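Local coordinates for ABC-type transport system, sugar-family extracellular solute-binding protein (Peptoclostridium difficile 630, PDB 6HNI) that binds tyrosine as the substrate-binding lipoprotein of an ABC transport system, probably for delivery to its transporter, and has adhesive properties, at residues G249-Q254 with I291-D296; K46-N51 with M268-L273. The protein carries 1 engineered substitution. All coordinates share one frame; numbering follows the deposited sequence. Where two conformers were deposited one is given.

Interaction 1. Residues G249-Q254 with I291-D296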
loop_
_atom_site.group_PDB
_atom_site.type_symbol
_atom_site.label_atom_id
_atom_site.label_comp_id
_atom_site.label_asym_id
_atom_site.label_seq_id
_atom_site.Cartn_x
_atom_site.Cartn_y
_atom_site.Cartn_z
ATOM N N GLY A 249 14.352 5.017 -0.730
ATOM C CA GLY A 249 14.991 6.216 -0.295
ATOM C C GLY A 249 14.284 7.105 0.714
ATOM O O GLY A 249 14.802 8.153 1.032
ATOM N N ALA A 250 13.137 6.729 1.245
ATOM C CA ALA A 250 12.627 7.363 2.462
ATOM C C ALA A 250 13.557 7.015 3.644
ATOM O O ALA A 250 14.287 6.031 3.616
ATOM C CB ALA A 250 11.190 6.920 2.760
ATOM N N LEU A 251 13.451 7.770 4.737
ATOM C CA LEU A 251 14.291 7.508 5.885
ATOM C C LEU A 251 13.847 6.309 6.718
ATOM O O LEU A 251 14.682 5.468 7.077
ATOM C CB LEU A 251 14.378 8.718 6.814
ATOM C CG LEU A 251 15.130 8.569 8.118
ATOM C CD1 LEU A 251 16.571 8.212 7.849
ATOM C CD2 LEU A 251 15.023 9.839 8.963
ATOM N N ALA A 252 12.565 6.268 7.063
ATOM C CA ALA A 252 12.105 5.274 8.046
ATOM C C ALA A 252 10.633 5.011 7.972
ATOM O O ALA A 252 9.860 5.824 7.445
ATOM C CB ALA A 252 12.453 5.709 9.446
ATOM N N CYS A 253 10.235 3.849 8.515
ATOM C CA CYS A 253 8.838 3.470 8.661
ATOM C C CYS A 253 8.659 2.564 9.872
ATOM O O CYS A 253 9.636 2.012 10.388
ATOM C CB CYS A 253 8.365 2.748 7.408
ATOM S SG CYS A 253 9.022 1.065 7.275
ATOM N N GLN A 254 7.404 2.421 10.299
ATOM C CA GLN A 254 7.027 1.426 11.281
ATOM C C GLN A 254 5.737 0.828 10.700
ATOM O O GLN A 254 4.619 1.309 10.949
ATOM C CB GLN A 254 6.790 2.036 12.667
ATOM C CG GLN A 254 6.446 0.995 13.713
ATOM C CD GLN A 254 6.387 1.559 15.108
ATOM O OE1 GLN A 254 6.169 2.803 15.323
ATOM N NE2 GLN A 254 6.597 0.720 16.042
ATOM N N ILE A 291 10.045 -1.593 12.663
ATOM C CA ILE A 291 10.727 -0.347 12.306
ATOM C C ILE A 291 11.903 -0.673 11.384
ATOM O O ILE A 291 12.779 -1.498 11.719
ATOM C CB ILE A 291 11.233 0.438 13.538
ATOM C CG1 ILE A 291 10.108 0.765 14.501
ATOM C CG2 ILE A 291 11.961 1.756 13.119
ATOM C CD1 ILE A 291 10.566 1.269 15.845
ATOM N N ILE A 292 11.897 -0.050 10.197
ATOM C CA ILE A 292 12.927 -0.240 9.190
ATOM C C ILE A 292 13.395 1.178 8.769
ATOM O O ILE A 292 12.589 2.095 8.524
ATOM C CB ILE A 292 12.413 -1.072 7.979
ATOM C CG1 ILE A 292 12.076 -2.514 8.443
ATOM C CG2 ILE A 292 13.440 -1.079 6.856
ATOM C CD1 ILE A 292 11.453 -3.397 7.371
ATOM N N VAL A 293 14.719 1.318 8.723
ATOM C CA VAL A 293 15.387 2.574 8.449
ATOM C C VAL A 293 16.385 2.345 7.307
ATOM O O VAL A 293 17.055 1.331 7.245
ATOM C CB VAL A 293 16.121 3.071 9.698
ATOM C CG1 VAL A 293 17.038 4.258 9.378
ATOM C CG2 VAL A 293 15.131 3.423 10.784
ATOM N N ASN A 294 16.484 3.317 6.408
ATOM C CA ASN A 294 17.412 3.278 5.325
ATOM C C ASN A 294 18.667 3.894 5.874
ATOM O O ASN A 294 18.746 5.123 6.076
ATOM C CB ASN A 294 16.847 3.988 4.080
ATOM C CG ASN A 294 17.798 3.941 2.885
ATOM O OD1 ASN A 294 18.993 4.166 3.031
ATOM N ND2 ASN A 294 17.265 3.634 1.697
ATOM N N GLU A 295 19.700 3.077 6.095
ATOM C CA GLU A 295 20.948 3.570 6.699
ATOM C C GLU A 295 21.713 4.541 5.800
ATOM O O GLU A 295 22.510 5.323 6.288
ATOM C CB GLU A 295 21.872 2.416 7.146
ATOM C CG GLU A 295 22.483 1.554 6.048
ATOM C CD GLU A 295 23.532 0.570 6.594
ATOM O OE1 GLU A 295 24.735 0.739 6.316
ATOM O OE2 GLU A 295 23.165 -0.381 7.314
ATOM N N ASP A 296 21.507 4.458 4.475
ATOM C CA ASP A 296 22.196 5.355 3.531
ATOM C C ASP A 296 21.611 6.757 3.662
ATOM O O ASP A 296 22.329 7.757 3.680
ATOM C CB ASP A 296 22.007 4.907 2.071
ATOM C CG ASP A 296 22.685 3.589 1.759
ATOM O OD1 ASP A 296 23.830 3.441 2.232
ATOM O OD2 ASP A 296 22.086 2.729 1.043
#
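Strand residues A252-Q254 run antiparallel to I291-N294, their axes 4.7 Å apart at closest approach. C253 and I292 form the hydrogen-bonded pair: C253 N reaches I292 O at 2.9 Å, nearly along the C=O axis, while I292 N returns a 3.1 Å bond to C253 O from above that carbonyl's plane. A third bond, N294 N to L251 O at 2.9 Å, is the straightest (166°) and extends the ladder past the strand start.

Side chains alternate between two faces. On one, C253 SG is tucked over its own backbone, flanked by N and C (chi1 74°), and rests 4.1 Å from I292 CB; the C253 side chain also touches S243 and V246 of helix 243-247. On the other face lie A252, Q254, I291 and V293. V293 has CG1 anti to its backbone N, which leaves CG2 to meet A252 CB at 3.8 Å, and both side chains also touch F151. At the outer end, the extended Q254 chain crosses I291 obliquely, its CG 3.8 Å from I291 CG1.

The backbone places N294 CB 3.3 Å from A250 O. From there CG, anti to the backbone N (chi1 -179°), swings the amide toward its partners: ND2 is held by V246 O and T316 OG1, and OD1 accepts a weak bond from D296 N as well as one from I297 N, so both ends of the amide are gripped. G249, at positive phi, is the C-prime residue of the Schellman motif closing helix 243-247. The arrangement is an antiparallel strand pair in a three-stranded mixed sheet, running directly into an asparagine N-cap of helix 295-300.

Interaction 2. Residues K46-N51 with M268-L273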
loop_
_atom_site.group_PDB
_atom_site.type_symbol
_atom_site.label_atom_id
_atom_site.label_comp_id
_atom_site.label_asym_id
_atom_site.label_seq_id
_atom_site.Cartn_x
_atom_site.Cartn_y
_atom_site.Cartn_z
ATOM N N LYS A 46 2.796 -18.126 -2.951
ATOM C CA LYS A 46 3.403 -19.102 -2.023
ATOM C C LYS A 46 2.326 -19.764 -1.171
ATOM O O LYS A 46 2.424 -21.005 -0.929
ATOM C CB LYS A 46 4.467 -18.469 -1.118
ATOM C CG LYS A 46 5.738 -18.065 -1.810
ATOM C CD LYS A 46 6.706 -17.367 -0.873
ATOM C CE LYS A 46 7.999 -17.021 -1.593
ATOM N NZ LYS A 46 8.867 -16.188 -0.735
ATOM N N ALA A 47 1.313 -19.035 -0.703
ATOM C CA ALA A 47 0.259 -19.645 0.103
ATOM C C ALA A 47 -0.481 -20.670 -0.750
ATOM O O ALA A 47 -0.807 -21.771 -0.276
ATOM C CB ALA A 47 -0.725 -18.612 0.696
ATOM N N LEU A 48 -0.771 -20.362 -2.001
ATOM C CA LEU A 48 -1.542 -21.297 -2.820
ATOM C C LEU A 48 -0.712 -22.538 -3.020
ATOM O O LEU A 48 -1.247 -23.673 -2.864
ATOM C CB LEU A 48 -1.926 -20.686 -4.161
ATOM C CG LEU A 48 -3.165 -19.789 -4.181
ATOM C CD1 LEU A 48 -3.224 -19.198 -5.566
ATOM C CD2 LEU A 48 -4.487 -20.475 -3.880
ATOM N N GLU A 49 0.570 -22.391 -3.304
ATOM C CA GLU A 49 1.429 -23.536 -3.527
ATOM C C GLU A 49 1.529 -24.433 -2.277
ATOM O O GLU A 49 1.459 -25.667 -2.388
ATOM C CB GLU A 49 2.845 -23.116 -3.938
ATOM C CG GLU A 49 2.982 -22.617 -5.373
ATOM C CD GLU A 49 4.304 -23.003 -6.019
ATOM O OE1 GLU A 49 5.174 -23.556 -5.310
ATOM O OE2 GLU A 49 4.455 -22.737 -7.235
ATOM N N LYS A 50 1.705 -23.850 -1.105
ATOM C CA LYS A 50 1.762 -24.606 0.153
ATOM C C LYS A 50 0.478 -25.418 0.421
ATOM O O LYS A 50 0.522 -26.495 1.046
ATOM C CB LYS A 50 2.077 -23.690 1.326
ATOM C CG LYS A 50 2.533 -24.498 2.527
ATOM C CD LYS A 50 2.624 -23.667 3.736
ATOM C CE LYS A 50 3.231 -24.464 4.872
ATOM N NZ LYS A 50 3.254 -23.523 6.016
ATOM N N ASN A 51 -0.640 -24.937 -0.098
ATOM C CA ASN A 51 -1.934 -25.547 0.038
ATOM C C ASN A 51 -2.325 -26.461 -1.137
ATOM O O ASN A 51 -3.465 -26.896 -1.220
ATOM C CB ASN A 51 -2.977 -24.485 0.305
ATOM C CG ASN A 51 -2.921 -23.981 1.727
ATOM O OD1 ASN A 51 -3.601 -24.512 2.591
ATOM N ND2 ASN A 51 -2.165 -22.896 1.967
ATOM N N MET A 268 -7.068 -17.224 2.175
ATOM C CA MET A 268 -8.459 -16.964 1.967
ATOM C C MET A 268 -8.895 -17.415 0.584
ATOM O O MET A 268 -9.998 -17.956 0.407
ATOM C CB MET A 268 -8.706 -15.433 2.111
ATOM C CG MET A 268 -8.416 -14.954 3.505
ATOM S SD MET A 268 -8.417 -13.168 3.790
ATOM C CE MET A 268 -10.162 -12.928 3.863
ATOM N N ALA A 269 -8.009 -17.318 -0.406
ATOM C CA ALA A 269 -8.266 -17.895 -1.742
ATOM C C ALA A 269 -8.518 -19.376 -1.700
ATOM O O ALA A 269 -9.383 -19.877 -2.426
ATOM C CB ALA A 269 -7.139 -17.626 -2.735
ATOM N N VAL A 270 -7.687 -20.066 -0.933
ATOM C CA VAL A 270 -7.832 -21.542 -0.802
ATOM C C VAL A 270 -9.264 -21.835 -0.356
ATOM O O VAL A 270 -9.949 -22.745 -0.921
ATOM C CB VAL A 270 -6.786 -22.054 0.214
ATOM C CG1 VAL A 270 -7.085 -23.490 0.612
ATOM C CG2 VAL A 270 -5.386 -22.021 -0.394
ATOM N N LYS A 271 -9.740 -21.118 0.645
ATOM C CA LYS A 271 -11.105 -21.273 1.140
ATOM C C LYS A 271 -12.174 -21.066 0.093
ATOM O O LYS A 271 -13.143 -21.850 -0.039
ATOM C CB LYS A 271 -11.387 -20.441 2.377
ATOM C CG LYS A 271 -10.471 -20.706 3.550
ATOM C CD LYS A 271 -10.807 -19.786 4.704
ATOM C CE LYS A 271 -9.960 -20.080 5.897
ATOM N NZ LYS A 271 -10.213 -19.078 6.954
ATOM N N ILE A 272 -12.040 -19.985 -0.688
ATOM C CA ILE A 272 -12.980 -19.695 -1.754
ATOM C C ILE A 272 -12.960 -20.776 -2.850
ATOM O O ILE A 272 -14.020 -21.256 -3.271
ATOM C CB ILE A 272 -12.710 -18.268 -2.352
ATOM C CG1 ILE A 272 -12.840 -17.205 -1.254
ATOM C CG2 ILE A 272 -13.636 -18.022 -3.520
ATOM C CD1 ILE A 272 -14.092 -17.215 -0.411
ATOM N N LEU A 273 -11.764 -21.207 -3.254
ATOM C CA LEU A 273 -11.629 -22.265 -4.248
ATOM C C LEU A 273 -12.255 -23.589 -3.776
ATOM O O LEU A 273 -12.800 -24.326 -4.587
ATOM C CB LEU A 273 -10.164 -22.446 -4.649
ATOM C CG LEU A 273 -9.522 -21.243 -5.375
ATOM C CD1 LEU A 273 -8.047 -21.488 -5.564
ATOM C CD2 LEU A 273 -10.218 -20.959 -6.705
#
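A helix-helix crossing joins the C-terminal turn of helix 35-50 to the last turns of helix 258-273, the short axes passing 9.7 Å apart at -53°. Leucine and valine branches carry most of the touch. The bond from CA to CB of L48 runs alongside the other helix; with CG anti to the carbonyl carbon and a trans chi2 (174°), the side chain then carries its CD2 methyl over to it. There CD2 meets three side chains: V270 CG2 at 3.9 Å, A269 CB at 4.1 Å and L273 CD1 at the same separation. A269, V270 and L273 stand at positions i, i+1 and i+4, so the single methyl lies against one face of helix 258-273, and L48 and V270 run alongside each other in opposite senses.

Both helices pack beside the parallel five-stranded sheet of one lobe of this periplasmic-binding-protein fold, with L48 touching I26 and L273 touching K24 of its strand 24-30. Towards the solvent side, V270 has CG1 anti to its backbone N, and its other methyl, CG2, presses on N51 CB at 3.5 Å. The two side chains lie nearly perpendicular.

N51, the first residue to leave helical geometry, folds its amide back along its own helix. ND2 donates to A47 O at 2.9 Å in a nearly straight bond (173°); the acceptor lies in the amide plane, whereas the donor stands above the carbonyl plane. Since N51 N also bonds to A47 O, this carbonyl at the helix end is gripped twice, and the side-chain bond fixes the rotation of the amide whose CG lies 3.8 Å from V270 CG2.

In the fold
Interaction 1 is largely buried, whereas interaction 2 is only partly buried, at the outer side of the other lobe; about 32 Å separates their centres and they do not touch. The chain nevertheless ties them together: strand 252-255 leads into helix 258-273, which is followed by strand 290-294, so one of the two helices of interaction 2, 258-273, lies in sequence between the paired strands of interaction 1. Their chemistry differs accordingly. Backbone hydrogen bonds set the register of 249-254 against 291-296, with side chains packing on both sheet faces, while 46-51 and 268-273 meet by van der Waals contact of side chains, chiefly apolar, with N51 at the edge, burying about half as much surface.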